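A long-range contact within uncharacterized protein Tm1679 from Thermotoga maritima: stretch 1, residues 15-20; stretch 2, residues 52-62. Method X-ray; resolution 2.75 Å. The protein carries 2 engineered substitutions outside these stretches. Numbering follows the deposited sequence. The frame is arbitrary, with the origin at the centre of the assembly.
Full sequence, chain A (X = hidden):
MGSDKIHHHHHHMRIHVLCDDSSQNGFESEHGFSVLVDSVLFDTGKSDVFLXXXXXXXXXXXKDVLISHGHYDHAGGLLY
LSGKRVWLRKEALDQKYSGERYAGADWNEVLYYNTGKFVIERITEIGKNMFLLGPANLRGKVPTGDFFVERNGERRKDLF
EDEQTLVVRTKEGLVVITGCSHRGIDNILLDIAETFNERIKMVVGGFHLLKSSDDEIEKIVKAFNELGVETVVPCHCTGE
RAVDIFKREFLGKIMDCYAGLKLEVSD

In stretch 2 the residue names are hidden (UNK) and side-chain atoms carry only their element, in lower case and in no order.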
# COMPACT_ATOMS: atom_id res chain seq x y z
N ILE A 15 13.91 -3.96 -2.87
CA ILE A 15 12.47 -3.82 -3.06
C ILE A 15 12.11 -4.05 -4.53
O ILE A 15 12.80 -3.55 -5.41
CB ILE A 15 12.00 -2.42 -2.69
CG1 ILE A 15 12.16 -2.19 -1.19
CG2 ILE A 15 10.55 -2.22 -3.08
CD1 ILE A 15 11.76 -0.80 -0.77
N HIS A 16 11.03 -4.79 -4.79
CA HIS A 16 10.62 -5.07 -6.16
C HIS A 16 9.15 -4.79 -6.39
O HIS A 16 8.31 -5.35 -5.71
CB HIS A 16 10.87 -6.53 -6.52
CG HIS A 16 12.30 -6.87 -6.71
ND1 HIS A 16 13.13 -7.21 -5.66
CD2 HIS A 16 13.06 -6.96 -7.83
CE1 HIS A 16 14.34 -7.49 -6.12
NE2 HIS A 16 14.32 -7.34 -7.43
N VAL A 17 8.84 -3.96 -7.37
CA VAL A 17 7.44 -3.79 -7.70
C VAL A 17 7.03 -5.00 -8.54
O VAL A 17 7.57 -5.22 -9.61
CB VAL A 17 7.17 -2.47 -8.44
CG1 VAL A 17 5.74 -2.41 -8.89
CG2 VAL A 17 7.45 -1.31 -7.51
N LEU A 18 6.11 -5.81 -8.05
CA LEU A 18 5.73 -7.02 -8.76
C LEU A 18 4.44 -6.81 -9.52
O LEU A 18 4.13 -7.54 -10.44
CB LEU A 18 5.60 -8.19 -7.79
CG LEU A 18 6.85 -8.70 -7.08
CD1 LEU A 18 6.53 -10.06 -6.48
CD2 LEU A 18 8.04 -8.82 -8.04
N CYS A 19 3.67 -5.81 -9.13
CA CYS A 19 2.46 -5.46 -9.88
C CYS A 19 2.14 -3.97 -9.76
O CYS A 19 2.30 -3.38 -8.69
CB CYS A 19 1.28 -6.31 -9.42
SG CYS A 19 -0.26 -5.87 -10.23
N ASP A 20 1.73 -3.38 -10.87
CA ASP A 20 1.42 -1.96 -10.92
C ASP A 20 0.72 -1.68 -12.24
O ASP A 20 0.70 -2.54 -13.12
CB ASP A 20 2.69 -1.11 -10.83
CG ASP A 20 2.40 0.36 -10.68
OD1 ASP A 20 1.72 0.72 -9.69
OD2 ASP A 20 2.85 1.16 -11.53
N UNK A 52 3.84 -13.81 -12.10
CA UNK A 52 4.46 -13.95 -13.40
C UNK A 52 5.66 -13.03 -13.48
O UNK A 52 6.72 -13.42 -13.98
c UNK A 52 2.30 -14.64 -14.54
c UNK A 52 0.36 -14.02 -16.05
c UNK A 52 3.45 -13.65 -14.50
c UNK A 52 1.70 -14.73 -15.93
n UNK A 52 -0.77 -15.01 -16.17
N UNK A 53 5.52 -11.83 -12.94
CA UNK A 53 6.65 -10.91 -12.83
C UNK A 53 7.74 -11.45 -11.92
O UNK A 53 8.92 -11.35 -12.23
c UNK A 53 6.20 -9.52 -12.38
c UNK A 53 5.42 -8.78 -13.46
n UNK A 53 4.57 -7.85 -13.04
o UNK A 53 5.57 -9.07 -14.65
N UNK A 54 7.33 -12.04 -10.80
CA UNK A 54 8.27 -12.68 -9.89
C UNK A 54 9.05 -13.81 -10.57
O UNK A 54 10.27 -13.90 -10.43
c UNK A 54 7.56 -13.17 -8.65
N UNK A 55 8.35 -14.66 -11.32
CA UNK A 55 9.02 -15.72 -12.07
C UNK A 55 9.97 -15.13 -13.10
O UNK A 55 11.06 -15.65 -13.31
c UNK A 55 8.02 -16.65 -12.74
c UNK A 55 4.29 -18.50 -12.37
c UNK A 55 6.73 -18.83 -12.53
n UNK A 55 5.42 -18.45 -13.06
n UNK A 55 3.15 -18.12 -12.94
c UNK A 55 7.40 -17.66 -11.78
n UNK A 55 4.28 -18.92 -11.11
N UNK A 56 9.57 -14.03 -13.73
CA UNK A 56 10.43 -13.34 -14.68
C UNK A 56 11.75 -12.94 -14.00
O UNK A 56 12.80 -12.93 -14.63
c UNK A 56 9.71 -12.12 -15.28
n UNK A 56 12.86 -12.01 -19.00
c UNK A 56 12.23 -11.09 -18.00
c UNK A 56 10.94 -11.70 -17.44
c UNK A 56 10.59 -11.15 -16.06
N UNK A 57 11.69 -12.62 -12.71
CA UNK A 57 12.89 -12.24 -11.96
C UNK A 57 13.49 -13.43 -11.23
O UNK A 57 14.48 -13.30 -10.52
c UNK A 57 12.57 -11.17 -10.93
c UNK A 57 12.85 -8.94 -11.95
c UNK A 57 11.85 -9.93 -11.44
c UNK A 57 10.99 -9.32 -10.35
N UNK A 58 12.87 -14.60 -11.40
CA UNK A 58 13.35 -15.81 -10.77
C UNK A 58 13.35 -15.72 -9.26
O UNK A 58 14.22 -16.28 -8.59
N UNK A 59 12.36 -15.01 -8.72
CA UNK A 59 12.20 -14.84 -7.27
C UNK A 59 11.17 -15.78 -6.66
O UNK A 59 10.08 -15.98 -7.20
c UNK A 59 11.76 -13.42 -6.91
c UNK A 59 12.79 -12.40 -7.39
c UNK A 59 12.22 -11.00 -7.50
c UNK A 59 11.59 -13.29 -5.42
N UNK A 60 11.54 -16.36 -5.52
CA UNK A 60 10.62 -17.12 -4.68
C UNK A 60 9.94 -16.16 -3.70
O UNK A 60 10.62 -15.40 -3.02
o UNK A 60 11.34 -19.79 -5.63
c UNK A 60 11.38 -18.18 -3.90
o UNK A 60 13.27 -19.38 -4.65
c UNK A 60 12.04 -19.19 -4.80
N UNK A 61 8.62 -16.19 -3.62
CA UNK A 61 7.93 -15.28 -2.71
C UNK A 61 8.00 -15.81 -1.30
O UNK A 61 8.06 -17.03 -1.09
c UNK A 61 6.48 -15.04 -3.12
c UNK A 61 6.23 -14.53 -4.53
c UNK A 61 6.98 -13.25 -4.82
c UNK A 61 4.75 -14.35 -4.70
N UNK A 62 7.99 -14.91 -0.32
CA UNK A 62 8.20 -15.29 1.07
C UNK A 62 6.91 -15.79 1.69
O UNK A 62 5.83 -15.71 1.11
c UNK A 62 7.65 -13.49 -0.43
c UNK A 62 8.43 -12.89 0.66
c UNK A 62 8.61 -13.97 1.74

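Position 52 lies in the last turns of a helix and carries four carbons in a row ending in a nitrogen, which leads away from stretch 1 and touches none of it; this is Lys 52. At position 53 there are two side-chain carbons, the second bearing one oxygen and one nitrogen. The first points toward the strand, and the nitrogen lies 2.7 Å from O of Leu 18. A terminal carbon with one oxygen and one nitrogen is a carboxamide, and two carbons make it Asn 53; its ND2 donates a nearly straight hydrogen bond to that carbonyl, with an angle of 170° at the hydrogen.

Position 54 has a single carbon, 3.9 Å from CD1 of Leu 18, and is therefore Ala 54. Position 55 extends through three carbons and a nitrogen to a carbon holding two more nitrogens, a guanidinium out of reach of the strand: Arg 55. Position 56, again four carbons in a row and a terminal nitrogen, is likewise exposed and without contact: Lys 56.

At position 57 four carbons fork at the second. One tip approaches CD2 of Leu 18 to 3.8 Å and CD2 of His 16 to 4.0 Å, and the residue is Leu 57. Position 58 has no side-chain atoms. Its phi of 61° favours glycine, and it ends the helix in a Schellman motif, with the backbone N of position 59 bonded to O of Ala 54 at 2.9 Å; it is Gly 58.

Position 59 also has four carbons, but forked at the first, with one arm two carbons long. The end carbon of that arm sits over one face of the His 16 ring, 4.1 Å from the ring centroid and 5° off the normal. The branch at the first carbon makes it Ile 59, and the approach of its CD1 is a CH-pi contact. Position 60, two carbons with two oxygens on the second, is exposed and remote from the strand: Asp 60. The four carbons of position 61 fork at the second, and one tip lies 3.6 Å from CD1 of Leu 18; this is Leu 61. At position 62 three carbons close a ring onto the backbone nitrogen and touch nothing of stretch 1: Pro 62.

The contact centres on Leu 18. Its backbone carbonyl accepts the hydrogen bond from Asn 53, while its side chain packs against Ala 54, Leu 57 and Leu 61. After the helix ends, the turn at Gly 58 leads the chain on to Ile 59, whose CD1 lies over one face of the His 16 ring. That one hydrogen bond joins helix and strand; the rest of the contact is side-chain packing, from the helix and from the chain after it.

Stretch 2, residues 52-62: KNARKLGIDLP
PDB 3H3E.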